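Ent-copalyl diphosphate synthase (Streptomyces platensis, PDB 5BP8) is a terpene synthase related to the squalene-hopene cyclases, with a mainly helical fold of two lobes. Local coordinates at residues A[261-266]-A[504-509]; A[18-23]-A[279-284]; A[137-142]-A[159-164]; A[103-108]-A[151-156]. One frame throughout, in Å; residues are numbered along the deposited sequence. Where two conformers were deposited one is given.

Interaction 1: residues A[261-266]-A[504-509]; sequences YFEQAW and VTVIRA
Val-506 turns its CG2 methyl into the groove lined by Phe-262, Glu-263 and Trp-266. CG2 lies 4.0 Å from Trp-266 CB and 4.0 Å from Glu-263 CA, while Phe-262 CZ comes within 4.2 Å of the same methyl. Beside this apolar patch, Glu-263 runs out extended from a CG anti to the backbone N (chi1 173°) and crosses Thr-505 at about a right angle, its OE2 3.4 Å from Thr-505 CB. No direct hydrogen bond joins the segments; two waters do the work. One donates to Glu-263 OE2 at 2.6 Å and accepts from Val-506 N at 3.2 Å. The other donates to Glu-263 OE1 at 2.6 Å and accepts from Thr-505 OG1 at 2.8 Å.

This is near-parallel helix packing within one lobe: the segments, 6° apart, join helix 260-274 to the start of the last helix, 504-518. Further out, the Phe-262 ring places CE1 over the centre of the Trp-266 ring, and Trp-495 and His-354 meet these two aromatics in turn. Leu-26 N gives Glu-263 OE2 a direct bond, besides the water.

Both oxygens of this buried carboxylate therefore have donors. The dipole of helix 504-518, which starts here, would probably help to stabilise a negative charge, while nearby Asp-22, itself salt-bridged to Arg-248, would work against it.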
loop_
_atom_site.group_PDB
_atom_site.type_symbol
_atom_site.label_atom_id
_atom_site.label_comp_id
_atom_site.label_asym_id
_atom_site.label_seq_id
_atom_site.Cartn_x
_atom_site.Cartn_y
_atom_site.Cartn_z
ATOM N N TYR A 261 1.921 -4.368 -12.062
ATOM C CA TYR A 261 0.898 -3.636 -12.848
ATOM C C TYR A 261 0.501 -2.299 -12.243
ATOM O O TYR A 261 0.379 -1.281 -12.955
ATOM C CB TYR A 261 -0.329 -4.502 -13.030
ATOM C CG TYR A 261 -0.100 -5.838 -13.742
ATOM C CD1 TYR A 261 0.800 -5.952 -14.813
ATOM C CD2 TYR A 261 -0.843 -6.964 -13.407
ATOM C CE1 TYR A 261 0.965 -7.148 -15.487
ATOM C CE2 TYR A 261 -0.675 -8.159 -14.068
ATOM C CZ TYR A 261 0.207 -8.243 -15.127
ATOM O OH TYR A 261 0.372 -9.447 -15.796
ATOM N N PHE A 262 0.304 -2.271 -10.925
ATOM C CA PHE A 262 0.127 -1.012 -10.198
ATOM C C PHE A 262 1.269 -0.031 -10.518
ATOM O O PHE A 262 1.038 1.123 -10.908
ATOM C CB PHE A 262 0.011 -1.350 -8.691
ATOM C CG PHE A 262 0.228 -0.191 -7.749
ATOM C CD1 PHE A 262 -0.412 1.027 -7.917
ATOM C CD2 PHE A 262 1.003 -0.342 -6.643
ATOM C CE1 PHE A 262 -0.223 2.081 -7.007
ATOM C CE2 PHE A 262 1.190 0.704 -5.734
ATOM C CZ PHE A 262 0.576 1.919 -5.925
ATOM N N GLU A 263 2.507 -0.484 -10.381
ATOM C CA GLU A 263 3.633 0.424 -10.616
ATOM C C GLU A 263 3.683 0.903 -12.083
ATOM O O GLU A 263 3.857 2.110 -12.344
ATOM C CB GLU A 263 4.949 -0.250 -10.230
ATOM C CG GLU A 263 6.163 0.589 -10.608
ATOM C CD GLU A 263 7.424 0.042 -9.996
ATOM O OE1 GLU A 263 8.307 -0.325 -10.784
ATOM O OE2 GLU A 263 7.527 0.014 -8.739
ATOM N N GLN A 264 3.520 -0.033 -13.014
ATOM C CA GLN A 264 3.594 0.320 -14.451
ATOM C C GLN A 264 2.543 1.379 -14.798
ATOM O O GLN A 264 2.876 2.392 -15.420
ATOM C CB GLN A 264 3.434 -0.901 -15.335
ATOM C CG GLN A 264 4.644 -1.806 -15.287
ATOM C CD GLN A 264 4.508 -3.098 -16.077
ATOM O OE1 GLN A 264 3.410 -3.605 -16.336
ATOM N NE2 GLN A 264 5.650 -3.687 -16.396
ATOM N N ALA A 265 1.300 1.163 -14.362
ATOM C CA ALA A 265 0.214 2.106 -14.675
ATOM C C ALA A 265 0.402 3.462 -14.006
ATOM O O ALA A 265 0.197 4.515 -14.620
ATOM C CB ALA A 265 -1.113 1.516 -14.264
ATOM N N TRP A 266 0.777 3.439 -12.729
ATOM C CA TRP A 266 0.947 4.689 -11.995
ATOM C C TRP A 266 2.130 5.505 -12.551
ATOM O O TRP A 266 2.020 6.722 -12.725
ATOM C CB TRP A 266 1.067 4.452 -10.475
ATOM C CG TRP A 266 -0.290 4.548 -9.674
ATOM C CD1 TRP A 266 -0.635 5.529 -8.781
ATOM C CD2 TRP A 266 -1.436 3.642 -9.725
ATOM N NE1 TRP A 266 -1.885 5.288 -8.258
ATOM C CE2 TRP A 266 -2.407 4.145 -8.811
ATOM C CE3 TRP A 266 -1.739 2.484 -10.467
ATOM C CZ2 TRP A 266 -3.660 3.501 -8.585
ATOM C CZ3 TRP A 266 -2.989 1.807 -10.204
ATOM C CH2 TRP A 266 -3.926 2.332 -9.290
ATOM N N VAL A 504 8.118 2.940 -3.912
ATOM C CA VAL A 504 9.150 3.962 -4.058
ATOM C C VAL A 504 9.200 4.525 -5.494
ATOM O O VAL A 504 9.351 5.716 -5.691
ATOM C CB VAL A 504 10.533 3.401 -3.633
ATOM C CG1 VAL A 504 11.663 4.359 -3.997
ATOM C CG2 VAL A 504 10.541 3.058 -2.134
ATOM N N THR A 505 9.045 3.664 -6.482
ATOM C CA THR A 505 9.167 4.108 -7.874
ATOM C C THR A 505 7.936 4.936 -8.230
ATOM O O THR A 505 8.027 5.951 -8.929
ATOM C CB THR A 505 9.324 2.918 -8.802
ATOM O OG1 THR A 505 10.490 2.165 -8.399
ATOM C CG2 THR A 505 9.461 3.369 -10.255
ATOM N N VAL A 506 6.792 4.513 -7.708
ATOM C CA VAL A 506 5.561 5.308 -7.813
ATOM C C VAL A 506 5.753 6.727 -7.274
ATOM O O VAL A 506 5.349 7.724 -7.894
ATOM C CB VAL A 506 4.375 4.561 -7.148
ATOM C CG1 VAL A 506 3.165 5.470 -6.982
ATOM C CG2 VAL A 506 3.972 3.359 -7.984
ATOM N N ILE A 507 6.379 6.833 -6.114
ATOM C CA ILE A 507 6.613 8.137 -5.525
ATOM C C ILE A 507 7.604 8.962 -6.374
ATOM O O ILE A 507 7.376 10.145 -6.601
ATOM C CB ILE A 507 7.095 7.994 -4.067
ATOM C CG1 ILE A 507 6.000 7.348 -3.209
ATOM C CG2 ILE A 507 7.464 9.352 -3.477
ATOM C CD1 ILE A 507 6.509 6.867 -1.847
ATOM N N ARG A 508 8.666 8.326 -6.849
ATOM C CA ARG A 508 9.651 8.991 -7.695
ATOM C C ARG A 508 8.973 9.553 -8.945
ATOM O O ARG A 508 9.315 10.654 -9.399
ATOM C CB ARG A 508 10.811 8.060 -8.065
ATOM C CG ARG A 508 11.674 7.681 -6.858
ATOM C CD ARG A 508 12.904 6.855 -7.192
ATOM N NE ARG A 508 13.994 7.722 -7.619
ATOM C CZ ARG A 508 15.298 7.444 -7.532
ATOM N NH1 ARG A 508 15.756 6.299 -7.006
ATOM N NH2 ARG A 508 16.165 8.346 -7.977
ATOM N N ALA A 509 8.004 8.812 -9.490
ATOM C CA ALA A 509 7.308 9.270 -10.698
ATOM C C ALA A 509 6.425 10.469 -10.397
ATOM O O ALA A 509 6.332 11.405 -11.188
ATOM C CB ALA A 509 6.516 8.142 -11.337
HETATM O O HOH W 1 6.961 1.514 -6.640
HETATM O O HOH W 2 10.762 -0.191 -9.889
#

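Interaction 2: residues A[18-23]-A[279-284]; sequences ATVADP and EAPAAL
Val-20 meets Pro-281, Ala-283 and Leu-284 with its two methyls, at the place where the end of the N-terminal helix, 7-20, packs on the proline-capped start of helix 282-291. From CB the side chain forks. CG1, anti to the backbone N (chi1 166°), lies 4.2 Å from Ala-283 CB, a looser touch on the more exposed side. CG2, anti to the carbonyl carbon, goes in deeper and does most of the work: it is 3.6 Å from Pro-281 CB and 3.8 Å from Pro-281 CG, meeting one side of the pyrrolidine ring, and also 3.6 Å from Leu-284 CD2. One methyl thus touches both the proline ring and a leucine branch, which meet it from directions about a right angle apart.

Leu-284 CD2 does not stop at that methyl. It also comes within 3.9 Å of Val-20 CA, against the helix backbone, and 4.1 Å from Thr-19 CG2; the side chains of Thr-19 and Leu-284 cross at about a right angle. The hydroxyl of Thr-19 is occupied elsewhere, bonding to Leu-15 O one turn back.

Pro-281 stands at the N-cap position, and its carbonyl O accepts from Leu-284 N at 3.0 Å, so the proline and the leucine that meet Val-20 belong to one turn. Leu-16, a turn earlier in helix 7-20, extends the patch by touching both of them.

With no hydrogen bond or charge pair crossing between residues 18-23 and 279-284, what joins them is van der Waals contact between aliphatic groups.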
loop_
_atom_site.group_PDB
_atom_site.type_symbol
_atom_site.label_atom_id
_atom_site.label_comp_id
_atom_site.label_asym_id
_atom_site.label_seq_id
_atom_site.Cartn_x
_atom_site.Cartn_y
_atom_site.Cartn_z
ATOM N N ALA A 18 14.226 2.084 -15.940
ATOM C CA ALA A 18 14.430 1.390 -14.675
ATOM C C ALA A 18 13.195 0.553 -14.339
ATOM O O ALA A 18 13.331 -0.562 -13.844
ATOM C CB ALA A 18 14.730 2.361 -13.561
ATOM N N THR A 19 12.019 1.096 -14.627
ATOM C CA THR A 19 10.780 0.385 -14.430
ATOM C C THR A 19 10.698 -0.859 -15.306
ATOM O O THR A 19 10.354 -1.954 -14.836
ATOM C CB THR A 19 9.583 1.319 -14.650
ATOM O OG1 THR A 19 9.736 2.487 -13.820
ATOM C CG2 THR A 19 8.292 0.606 -14.302
ATOM N N VAL A 20 11.072 -0.730 -16.582
ATOM C CA VAL A 20 11.141 -1.888 -17.455
ATOM C C VAL A 20 12.043 -2.980 -16.873
ATOM O O VAL A 20 11.735 -4.164 -16.949
ATOM C CB VAL A 20 11.667 -1.494 -18.871
ATOM C CG1 VAL A 20 12.065 -2.723 -19.658
ATOM C CG2 VAL A 20 10.602 -0.712 -19.612
ATOM N N ALA A 21 13.165 -2.574 -16.303
ATOM C CA ALA A 21 14.158 -3.534 -15.839
ATOM C C ALA A 21 13.766 -4.160 -14.497
ATOM O O ALA A 21 14.466 -5.040 -14.015
ATOM C CB ALA A 21 15.507 -2.860 -15.714
ATOM N N ASP A 22 12.652 -3.715 -13.917
ATOM C CA ASP A 22 12.197 -4.225 -12.619
ATOM C C ASP A 22 10.824 -4.918 -12.744
ATOM O O ASP A 22 9.771 -4.285 -12.648
ATOM C CB ASP A 22 12.160 -3.090 -11.596
ATOM C CG ASP A 22 11.698 -3.556 -10.206
ATOM O OD1 ASP A 22 11.649 -4.790 -9.975
ATOM O OD2 ASP A 22 11.407 -2.680 -9.353
ATOM N N PRO A 23 10.838 -6.228 -12.969
ATOM C CA PRO A 23 9.587 -6.956 -13.129
ATOM C C PRO A 23 8.823 -7.170 -11.813
ATOM O O PRO A 23 7.699 -7.708 -11.822
ATOM C CB PRO A 23 10.038 -8.288 -13.719
ATOM C CG PRO A 23 11.377 -8.514 -13.115
ATOM C CD PRO A 23 12.008 -7.131 -13.049
ATOM N N GLU A 279 9.167 8.508 -25.033
ATOM C CA GLU A 279 8.551 7.368 -25.669
ATOM C C GLU A 279 8.381 6.265 -24.606
ATOM O O GLU A 279 9.371 5.790 -24.021
ATOM C CB GLU A 279 9.440 6.915 -26.824
ATOM C CG GLU A 279 8.951 5.692 -27.575
ATOM C CD GLU A 279 7.682 5.937 -28.368
ATOM O OE1 GLU A 279 7.312 7.113 -28.595
ATOM O OE2 GLU A 279 7.062 4.936 -28.786
ATOM N N ALA A 280 7.139 5.861 -24.345
ATOM C CA ALA A 280 6.883 4.723 -23.455
ATOM C C ALA A 280 7.508 3.484 -24.066
ATOM O O ALA A 280 7.254 3.176 -25.248
ATOM C CB ALA A 280 5.398 4.496 -23.244
ATOM N N PRO A 281 8.360 2.789 -23.292
ATOM C CA PRO A 281 8.884 1.543 -23.806
ATOM C C PRO A 281 7.737 0.569 -24.059
ATOM O O PRO A 281 6.832 0.417 -23.222
ATOM C CB PRO A 281 9.794 1.039 -22.670
ATOM C CG PRO A 281 10.165 2.258 -21.910
ATOM C CD PRO A 281 8.961 3.140 -21.983
ATOM N N ALA A 282 7.775 -0.071 -25.222
ATOM C CA ALA A 282 6.770 -1.051 -25.592
ATOM C C ALA A 282 6.605 -2.135 -24.541
ATOM O O ALA A 282 5.510 -2.649 -24.373
ATOM C CB ALA A 282 7.134 -1.685 -26.928
ATOM N N ALA A 283 7.694 -2.510 -23.869
ATOM C CA ALA A 283 7.652 -3.567 -22.883
ATOM C C ALA A 283 6.663 -3.254 -21.758
ATOM O O ALA A 283 6.035 -4.179 -21.245
ATOM C CB ALA A 283 9.043 -3.851 -22.302
ATOM N N LEU A 284 6.516 -1.983 -21.370
ATOM C CA LEU A 284 5.563 -1.653 -20.299
ATOM C C LEU A 284 4.150 -1.846 -20.801
ATOM O O LEU A 284 3.316 -2.417 -20.105
ATOM C CB LEU A 284 5.716 -0.223 -19.781
ATOM C CG LEU A 284 7.032 0.092 -19.074
ATOM C CD1 LEU A 284 6.966 1.487 -18.488
ATOM C CD2 LEU A 284 7.368 -0.945 -18.011
#

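Interaction 3: residues A[137-142]-A[159-164]; sequences DINTRL and TTLTSP
Asn-139 and Leu-161 are joined by a pair of hydrogen bonds in which the side-chain amide grips both backbone polar groups of one extended residue, closing a nine-membered ring. Leu-161 N donates to Asn-139 OD1 at 2.8 Å, and Asn-139 ND2 donates to Leu-161 O at 3.0 Å; both are fairly straight, with N-H...acceptor angles of 160°. They differ in approach. The NH of Leu-161 comes to OD1 tilted 24° from the amide's carbonyl plane, whereas ND2 lies in the plane of the Leu-161 carbonyl, on a lone pair. Asn-139 CG, which carries this amide, stands anti to its own carbonyl carbon (chi1 -77°). This bidentate clamp, in which an asparagine takes the place of a neighbouring strand, fixes the amide's rotation and fastens the loop 159-164 to helix 127-144.

Two residues back in the loop, a water forms the bridge. It donates to Asn-139 O at 2.8 Å and to Thr-159 O at 2.7 Å, linking the helix carbonyl and the loop carbonyl. Thr-159 O also rests on Leu-142, 3.4 Å from its CB, and the neighbouring Gly-158 makes a backbone hydrogen bond with Leu-142 itself.

Under the polar grip lies an apolar layer. Leu-142 and Leu-161 cross at about a right angle, with Leu-142 CD1 4.1 Å from Leu-161 CG. Leu-109 of helix 98-116 touches both leucines and Ile-138, so the loop is pressed against two helices at once. On the Ile-138 side the layer finishes with a meeting of two methyls: Leu-161 CD1 lies 4.0 Å from Ile-138 CG2.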
loop_
_atom_site.group_PDB
_atom_site.type_symbol
_atom_site.label_atom_id
_atom_site.label_comp_id
_atom_site.label_asym_id
_atom_site.label_seq_id
_atom_site.Cartn_x
_atom_site.Cartn_y
_atom_site.Cartn_z
ATOM N N ASP A 137 -1.780 -15.104 19.700
ATOM C CA ASP A 137 -0.470 -15.772 19.757
ATOM C C ASP A 137 0.417 -15.150 20.827
ATOM O O ASP A 137 1.140 -15.868 21.530
ATOM C CB ASP A 137 0.233 -15.749 18.397
ATOM C CG ASP A 137 -0.305 -16.818 17.432
ATOM O OD1 ASP A 137 -0.965 -17.780 17.899
ATOM O OD2 ASP A 137 -0.019 -16.722 16.224
ATOM N N ILE A 138 0.346 -13.832 20.967
ATOM C CA ILE A 138 1.084 -13.146 22.048
ATOM C C ILE A 138 0.632 -13.679 23.410
ATOM O O ILE A 138 1.447 -14.089 24.232
ATOM C CB ILE A 138 0.914 -11.622 21.987
ATOM C CG1 ILE A 138 1.681 -11.081 20.770
ATOM C CG2 ILE A 138 1.432 -10.968 23.282
ATOM C CD1 ILE A 138 1.342 -9.636 20.442
ATOM N N ASN A 139 -0.672 -13.756 23.619
ATOM C CA ASN A 139 -1.161 -14.237 24.893
ATOM C C ASN A 139 -0.751 -15.684 25.170
ATOM O O ASN A 139 -0.405 -16.015 26.295
ATOM C CB ASN A 139 -2.672 -14.035 25.010
ATOM C CG ASN A 139 -3.014 -12.606 25.298
ATOM O OD1 ASN A 139 -2.250 -11.916 25.989
ATOM N ND2 ASN A 139 -4.151 -12.136 24.786
ATOM N N THR A 140 -0.725 -16.511 24.136
ATOM C CA THR A 140 -0.219 -17.872 24.271
ATOM C C THR A 140 1.228 -17.893 24.719
ATOM O O THR A 140 1.597 -18.648 25.657
ATOM C CB THR A 140 -0.435 -18.658 22.957
ATOM O OG1 THR A 140 -1.848 -18.747 22.734
ATOM C CG2 THR A 140 0.143 -20.038 23.039
ATOM N N ARG A 141 2.057 -17.060 24.088
ATOM C CA ARG A 141 3.462 -16.974 24.457
ATOM C C ARG A 141 3.657 -16.434 25.872
ATOM O O ARG A 141 4.529 -16.912 26.590
ATOM C CB ARG A 141 4.247 -16.103 23.483
ATOM C CG ARG A 141 4.244 -16.612 22.055
ATOM C CD ARG A 141 5.194 -17.751 21.855
ATOM N NE ARG A 141 5.161 -18.173 20.457
ATOM C CZ ARG A 141 5.721 -19.295 20.006
ATOM N NH1 ARG A 141 6.369 -20.127 20.841
ATOM N NH2 ARG A 141 5.619 -19.596 18.713
ATOM N N LEU A 142 2.845 -15.449 26.267
ATOM C CA LEU A 142 2.927 -14.886 27.616
ATOM C C LEU A 142 2.593 -15.913 28.684
ATOM O O LEU A 142 3.219 -15.935 29.770
ATOM C CB LEU A 142 1.996 -13.677 27.768
ATOM C CG LEU A 142 2.407 -12.447 26.956
ATOM C CD1 LEU A 142 1.386 -11.326 27.091
ATOM C CD2 LEU A 142 3.775 -11.933 27.350
ATOM N N THR A 159 0.610 -12.738 31.937
ATOM C CA THR A 159 -0.203 -11.579 31.564
ATOM C C THR A 159 -1.143 -11.965 30.417
ATOM O O THR A 159 -0.770 -12.755 29.574
ATOM C CB THR A 159 0.697 -10.403 31.109
ATOM O OG1 THR A 159 1.427 -9.905 32.250
ATOM C CG2 THR A 159 -0.132 -9.266 30.494
ATOM N N THR A 160 -2.352 -11.409 30.414
ATOM C CA THR A 160 -3.274 -11.507 29.296
ATOM C C THR A 160 -3.555 -10.098 28.834
ATOM O O THR A 160 -4.078 -9.298 29.596
ATOM C CB THR A 160 -4.609 -12.153 29.699
ATOM O OG1 THR A 160 -4.345 -13.438 30.265
ATOM C CG2 THR A 160 -5.522 -12.321 28.493
ATOM N N LEU A 161 -3.155 -9.786 27.597
ATOM C CA LEU A 161 -3.467 -8.511 26.994
ATOM C C LEU A 161 -4.864 -8.567 26.387
ATOM O O LEU A 161 -5.270 -9.592 25.836
ATOM C CB LEU A 161 -2.463 -8.207 25.897
ATOM C CG LEU A 161 -1.010 -8.037 26.303
ATOM C CD1 LEU A 161 -0.184 -7.826 25.049
ATOM C CD2 LEU A 161 -0.828 -6.903 27.277
ATOM N N THR A 162 -5.604 -7.477 26.512
ATOM C CA THR A 162 -6.933 -7.398 25.919
ATOM C C THR A 162 -7.105 -6.065 25.204
ATOM O O THR A 162 -6.350 -5.127 25.423
ATOM C CB THR A 162 -8.050 -7.541 26.992
ATOM O OG1 THR A 162 -8.123 -6.351 27.764
ATOM C CG2 THR A 162 -7.787 -8.706 27.921
ATOM N N SER A 163 -8.125 -5.984 24.371
ATOM C CA SER A 163 -8.443 -4.767 23.684
ATOM C C SER A 163 -9.956 -4.603 23.597
ATOM O O SER A 163 -10.664 -5.563 23.302
ATOM C CB SER A 163 -7.882 -4.793 22.265
ATOM O OG SER A 163 -8.333 -3.658 21.518
ATOM N N PRO A 164 -10.440 -3.382 23.812
ATOM C CA PRO A 164 -11.858 -3.047 23.618
ATOM C C PRO A 164 -12.281 -2.876 22.161
ATOM O O PRO A 164 -13.485 -2.768 21.878
ATOM C CB PRO A 164 -12.006 -1.737 24.378
ATOM C CG PRO A 164 -10.668 -1.094 24.252
ATOM C CD PRO A 164 -9.671 -2.231 24.311
HETATM O O HOH W 3 -1.726 -15.079 28.582
#

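Interaction 4: residues A[103-108]-A[151-156]; sequences AACADG and GKLGAW
Ala-106 and Leu-153 bring the two backbones together, their CA atoms 5.6 Å apart, where residues 103-108 of helix 98-116 face a short coil at 153-156 that has helical torsions but is held by turn bonds such as Trp-156 N to Leu-153 O. The contact packs a turn of the long loop before helix 171-179 onto a helix of its own lobe. Around the methyl of Ala-106 three side chains gather. Its CB lies 4.0 Å from Lys-152 CG, 4.2 Å from Leu-153 CD1 and 4.2 Å from Trp-156 NE1. The indole reaches the backbone as well, with CZ2 4.1 Å from Ala-106 O.

The same Leu-153 CD1 also lies 4.0 Å from Cys-105 SG, and Leu-86 of helix 72-86 touches the leucine too. On the other flank Lys-152 starts with CG between the backbone N and the carbonyl carbon (chi1 38°), the crowded position, and then runs extended past the Ala-106 methyl. Its NZ forms a salt bridge with Asp-107 OD2, but at 3.5 Å the hydrogen bond within it is weak; the two side chains cross at about a right angle.

The small alanine is consistent with the close approach of the backbones, and the grip grades from apolar to charged. Leucine and cysteine meet in the buried part, while the lysine's methylenes cover the alanine and carry the ammonium toward the more exposed side, where the long ion pair probably adds only modestly to the hold.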
loop_
_atom_site.group_PDB
_atom_site.type_symbol
_atom_site.label_atom_id
_atom_site.label_comp_id
_atom_site.label_asym_id
_atom_site.label_seq_id
_atom_site.Cartn_x
_atom_site.Cartn_y
_atom_site.Cartn_z
ATOM N N ALA A 103 14.536 -6.989 25.893
ATOM C CA ALA A 103 14.340 -5.604 26.210
ATOM C C ALA A 103 13.372 -4.996 25.203
ATOM O O ALA A 103 12.415 -4.300 25.583
ATOM C CB ALA A 103 15.662 -4.847 26.168
ATOM N N ALA A 104 13.649 -5.237 23.918
ATOM C CA ALA A 104 12.763 -4.774 22.853
ATOM C C ALA A 104 11.359 -5.330 23.029
ATOM O O ALA A 104 10.359 -4.609 22.899
ATOM C CB ALA A 104 13.314 -5.154 21.489
ATOM N N CYS A 105 11.279 -6.615 23.305
ATOM C CA CYS A 105 10.001 -7.278 23.463
ATOM C C CYS A 105 9.176 -6.687 24.607
ATOM O O CYS A 105 7.978 -6.349 24.428
ATOM C CB CYS A 105 10.233 -8.751 23.693
ATOM S SG CYS A 105 8.720 -9.717 23.675
ATOM N N ALA A 106 9.808 -6.540 25.770
ATOM C CA ALA A 106 9.119 -5.998 26.949
ATOM C C ALA A 106 8.641 -4.578 26.720
ATOM O O ALA A 106 7.514 -4.206 27.130
ATOM C CB ALA A 106 9.996 -6.077 28.172
ATOM N N ASP A 107 9.457 -3.785 26.040
ATOM C CA ASP A 107 9.035 -2.406 25.739
ATOM C C ASP A 107 7.887 -2.362 24.739
ATOM O O ASP A 107 7.023 -1.496 24.854
ATOM C CB ASP A 107 10.207 -1.556 25.250
ATOM C CG ASP A 107 11.242 -1.277 26.356
ATOM O OD1 ASP A 107 12.366 -0.897 25.969
ATOM O OD2 ASP A 107 10.911 -1.391 27.562
ATOM N N GLY A 108 7.869 -3.298 23.784
ATOM C CA GLY A 108 6.728 -3.491 22.879
ATOM C C GLY A 108 5.450 -3.884 23.598
ATOM O O GLY A 108 4.377 -3.339 23.331
ATOM N N GLY A 151 15.773 -10.682 31.211
ATOM C CA GLY A 151 15.407 -9.316 31.583
ATOM C C GLY A 151 14.102 -9.191 32.356
ATOM O O GLY A 151 13.772 -10.029 33.194
ATOM N N LYS A 152 13.346 -8.138 32.052
ATOM C CA LYS A 152 12.080 -7.882 32.740
ATOM C C LYS A 152 10.955 -8.689 32.131
ATOM O O LYS A 152 9.848 -8.712 32.639
ATOM C CB LYS A 152 11.734 -6.380 32.813
ATOM C CG LYS A 152 12.062 -5.522 31.608
ATOM C CD LYS A 152 11.786 -4.061 31.936
ATOM C CE LYS A 152 11.728 -3.201 30.687
ATOM N NZ LYS A 152 11.125 -1.875 31.000
ATOM N N LEU A 153 11.262 -9.443 31.084
ATOM C CA LEU A 153 10.253 -10.239 30.422
ATOM C C LEU A 153 9.607 -11.287 31.323
ATOM O O LEU A 153 8.402 -11.521 31.240
ATOM C CB LEU A 153 10.858 -10.821 29.126
ATOM C CG LEU A 153 9.931 -11.254 28.042
ATOM C CD1 LEU A 153 8.964 -10.139 27.663
ATOM C CD2 LEU A 153 10.763 -11.708 26.859
ATOM N N GLY A 154 10.367 -11.880 32.249
ATOM C CA GLY A 154 9.803 -12.787 33.231
ATOM C C GLY A 154 8.679 -12.202 34.082
ATOM O O GLY A 154 7.758 -12.902 34.497
ATOM N N ALA A 155 8.724 -10.892 34.298
ATOM C CA ALA A 155 7.673 -10.202 35.030
ATOM C C ALA A 155 6.336 -10.184 34.284
ATOM O O ALA A 155 5.280 -9.973 34.896
ATOM C CB ALA A 155 8.123 -8.772 35.336
ATOM N N TRP A 156 6.387 -10.389 32.964
ATOM C CA TRP A 156 5.195 -10.457 32.104
ATOM C C TRP A 156 4.551 -11.826 32.037
ATOM O O TRP A 156 3.475 -11.983 31.451
ATOM C CB TRP A 156 5.555 -9.996 30.676
ATOM C CG TRP A 156 5.743 -8.531 30.573
ATOM C CD1 TRP A 156 6.871 -7.846 30.806
ATOM C CD2 TRP A 156 4.743 -7.566 30.204
ATOM N NE1 TRP A 156 6.654 -6.493 30.607
ATOM C CE2 TRP A 156 5.351 -6.300 30.241
ATOM C CE3 TRP A 156 3.402 -7.660 29.852
ATOM C CZ2 TRP A 156 4.662 -5.119 29.936
ATOM C CZ3 TRP A 156 2.700 -6.471 29.561
ATOM C CH2 TRP A 156 3.336 -5.234 29.622
#

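In the fold
From the N terminus, residues 18-23 open the long loop that interaction 2 closes at 279-284, bringing the first helix back to a helix start more than 250 residues later. Within that span, interaction 4 opens at 103-108 and closes at 151-156, while interaction 3 opens at 137-142 and closes at 159-164. The two therefore cross, tying one loop to helices 98-116 and 127-144, and Trp-156 touches Leu-142 and Leu-161. Interaction 1 runs from 261-266 to 504-509, so it crosses interaction 2; they touch through Thr-19, Glu-263, Gln-264 and Leu-284. Both chain ends thus meet in one lobe, with interactions 3 and 4 about 39 to 48 Å away, centre to centre, in the other.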